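Local structure of alkaline serine protease (Pseudoalteromonas sp., 1Y9Z) at residues 175-180 against 196-201. The protein probably cleaves peptide bonds in other proteins as a cold-adapted, subtilisin-like serine endopeptidase. Numbering follows the deposited sequence.
With NA (sodium ion), chain F.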
ATOM      1  N   MET A 175     -15.702   0.254  -8.586  1.00  9.36           N
ATOM      2  CA  MET A 175     -14.748  -0.837  -8.755  1.00  9.21           C
ATOM      3  C   MET A 175     -14.242  -1.250  -7.376  1.00  9.75           C
ATOM      4  O   MET A 175     -13.668  -0.433  -6.652  1.00 10.95           O
ATOM      5  CB  MET A 175     -13.545  -0.407  -9.601  1.00 10.39           C
ATOM      6  CG  MET A 175     -13.849  -0.060 -11.042  1.00 10.80           C
ATOM      7  SD  MET A 175     -12.325   0.213 -11.984  1.00 12.33           S
ATOM      8  CE  MET A 175     -11.897  -1.470 -12.426  1.00 13.32           C
ATOM      9  N   SER A 176     -14.465  -2.509  -7.006  1.00  8.89           N
ATOM     10  CA  SER A 176     -14.000  -3.019  -5.720  1.00  8.95           C
ATOM     11  C   SER A 176     -12.587  -3.557  -5.918  1.00  8.93           C
ATOM     12  O   SER A 176     -12.369  -4.477  -6.706  1.00  9.09           O
ATOM     13  CB  SER A 176     -14.919  -4.134  -5.224  1.00  9.47           C
ATOM     14  OG  SER A 176     -14.431  -4.679  -4.013  1.00  9.91           O
ATOM     15  N   VAL A 177     -11.633  -2.987  -5.188  1.00  7.84           N
ATOM     16  CA  VAL A 177     -10.229  -3.360  -5.315  1.00  8.48           C
ATOM     17  C   VAL A 177      -9.677  -4.258  -4.213  1.00  8.06           C
ATOM     18  O   VAL A 177      -9.820  -3.961  -3.026  1.00  8.30           O
ATOM     19  CB  VAL A 177      -9.350  -2.090  -5.378  1.00  8.31           C
ATOM     20  CG1 VAL A 177      -7.883  -2.471  -5.538  1.00  9.29           C
ATOM     21  CG2 VAL A 177      -9.802  -1.207  -6.527  1.00  9.34           C
ATOM     22  N   ALA A 178      -9.032  -5.347  -4.627  1.00  8.00           N
ATOM     23  CA  ALA A 178      -8.416  -6.304  -3.712  1.00  8.11           C
ATOM     24  C   ALA A 178      -6.910  -6.056  -3.634  1.00  8.86           C
ATOM     25  O   ALA A 178      -6.330  -5.387  -4.496  1.00  9.51           O
ATOM     26  CB  ALA A 178      -8.679  -7.727  -4.188  1.00  9.04           C
ATOM     27  N   ALA A 179      -6.283  -6.610  -2.602  1.00  8.85           N
ATOM     28  CA  ALA A 179      -4.848  -6.450  -2.391  1.00  9.30           C
ATOM     29  C   ALA A 179      -4.068  -7.744  -2.587  1.00 10.50           C
ATOM     30  O   ALA A 179      -4.514  -8.816  -2.177  1.00 11.34           O
ATOM     31  CB  ALA A 179      -4.592  -5.918  -0.982  1.00 10.31           C
ATOM     32  N   VAL A 180      -2.902  -7.631  -3.220  1.00 11.77           N
ATOM     33  CA  VAL A 180      -2.007  -8.769  -3.422  1.00 10.88           C
ATOM     34  C   VAL A 180      -0.613  -8.294  -3.030  1.00 11.26           C
ATOM     35  O   VAL A 180      -0.370  -7.084  -2.948  1.00 10.66           O
ATOM     36  CB  VAL A 180      -1.974  -9.258  -4.894  1.00 11.53           C
ATOM     37  CG1 VAL A 180      -3.348  -9.752  -5.311  1.00 11.57           C
ATOM     38  CG2 VAL A 180      -1.499  -8.142  -5.810  1.00 11.32           C
ATOM     39  N   VAL A 196     -15.512  -8.032  -5.901  1.00  9.65           N
ATOM     40  CA  VAL A 196     -14.088  -7.775  -6.130  1.00  9.72           C
ATOM     41  C   VAL A 196     -13.875  -7.838  -7.635  1.00 10.13           C
ATOM     42  O   VAL A 196     -14.171  -8.845  -8.284  1.00 10.74           O
ATOM     43  CB  VAL A 196     -13.197  -8.802  -5.403  1.00  8.97           C
ATOM     44  CG1 VAL A 196     -11.739  -8.655  -5.857  1.00 10.00           C
ATOM     45  CG2 VAL A 196     -13.280  -8.565  -3.900  1.00 10.03           C
ATOM     46  N   GLU A 197     -13.344  -6.749  -8.175  1.00 10.69           N
ATOM     47  CA  GLU A 197     -13.181  -6.592  -9.613  1.00 10.85           C
ATOM     48  C   GLU A 197     -11.757  -6.599 -10.156  1.00 10.41           C
ATOM     49  O   GLU A 197     -11.506  -7.100 -11.254  1.00 10.58           O
ATOM     50  CB  GLU A 197     -13.869  -5.282  -9.994  1.00 13.01           C
ATOM     51  CG  GLU A 197     -14.300  -5.131 -11.429  1.00 14.38           C
ATOM     52  CD  GLU A 197     -15.207  -3.928 -11.596  1.00 14.70           C
ATOM     53  OE1 GLU A 197     -16.102  -3.744 -10.742  1.00 15.45           O
ATOM     54  OE2 GLU A 197     -15.035  -3.171 -12.569  1.00 16.51           O
ATOM     55  N   ILE A 198     -10.828  -6.039  -9.398  1.00  9.94           N
ATOM     56  CA  ILE A 198      -9.453  -5.958  -9.862  1.00  9.97           C
ATOM     57  C   ILE A 198      -8.527  -5.882  -8.655  1.00 10.19           C
ATOM     58  O   ILE A 198      -8.965  -5.530  -7.558  1.00 10.20           O
ATOM     59  CB  ILE A 198      -9.302  -4.714 -10.775  1.00 11.19           C
ATOM     60  CG1 ILE A 198      -8.038  -4.821 -11.622  1.00 11.31           C
ATOM     61  CG2 ILE A 198      -9.289  -3.443  -9.936  1.00 11.71           C
ATOM     62  CD1 ILE A 198      -8.010  -3.833 -12.778  1.00 13.47           C
ATOM     63  N   SER A 199      -7.258  -6.220  -8.855  1.00  9.82           N
ATOM     64  CA  SER A 199      -6.280  -6.210  -7.776  1.00 10.05           C
ATOM     65  C   SER A 199      -5.173  -5.189  -7.964  1.00  9.79           C
ATOM     66  O   SER A 199      -4.873  -4.762  -9.082  1.00 10.66           O
ATOM     67  CB  SER A 199      -5.635  -7.589  -7.630  1.00 10.17           C
ATOM     68  OG  SER A 199      -6.596  -8.582  -7.321  1.00 11.48           O
ATOM     69  N   GLY A 200      -4.568  -4.811  -6.844  1.00  9.66           N
ATOM     70  CA  GLY A 200      -3.470  -3.867  -6.869  1.00 10.28           C
ATOM     71  C   GLY A 200      -2.516  -4.173  -5.733  1.00 10.26           C
ATOM     72  O   GLY A 200      -2.855  -4.934  -4.824  1.00 10.26           O
ATOM     73  N   PRO A 201      -1.298  -3.616  -5.766  1.00 10.14           N
ATOM     74  CA  PRO A 201      -0.300  -3.841  -4.714  1.00 10.62           C
ATOM     75  C   PRO A 201      -0.866  -3.386  -3.366  1.00  9.43           C
ATOM     76  O   PRO A 201      -1.270  -2.229  -3.225  1.00  9.39           O
ATOM     77  CB  PRO A 201       0.872  -2.978  -5.172  1.00 10.16           C
ATOM     78  CG  PRO A 201       0.750  -3.020  -6.679  1.00 11.43           C
ATOM     79  CD  PRO A 201      -0.732  -2.839  -6.883  1.00 10.96           C
TER
HETATM   80 NA    NA F 608     -16.835  -4.045  -8.099  1.00 17.15          NA
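Met175, Ser176 and Ile198, the residues with the most surface buried here, belong to a parallel strand pair, 175-180 beside 196-201, that forms part of the central sheet of the subtilisin-like alpha/beta domain. The shared register is evidenced by Ala178 N donating to Ile198 O at 2.9 Å (N-H...O 170°); Gly200 N to Ala178 O and Val180 N to Gly200 O continue it. Toward the N-terminal ends of the segments, Ser176 O accepts Glu197 N at 2.9 Å and, weakly, Ile198 N at 3.5 Å, so one carbonyl faces two successive amides where Glu197 departs from extended geometry. The Ser176 side chain lies against Val196, its CB 3.8 Å from Val196 CA, with OG anti to the backbone N (chi1 177°) and also near that CA.

Val177 and Ile198 share a face of the sheet, side by side and pointing the same way, with their CG2 methyls 4.1 Å apart. Met175 reaches Ile198 CG2 by its chain end: the bend at chi3 (84°) sets CE near both this methyl and the carboxylate of Glu197, whose chain it crosses at about a right angle; CE lies 3.6 Å from Glu197 OE2. Helix 391-401 also packs on this group, with Leu398 touching Met175 and Ile198. An alanine at Met175 would probably open a gap beside Ile198 CG2 and leave the Glu197 carboxylate less firmly packed. The carboxylate is also held from outside the pair: OE2 forms a salt bridge with Arg395, while OE1 binds sodium at 2.8 Å, together with the carbonyl oxygens of Val174 and Gln195.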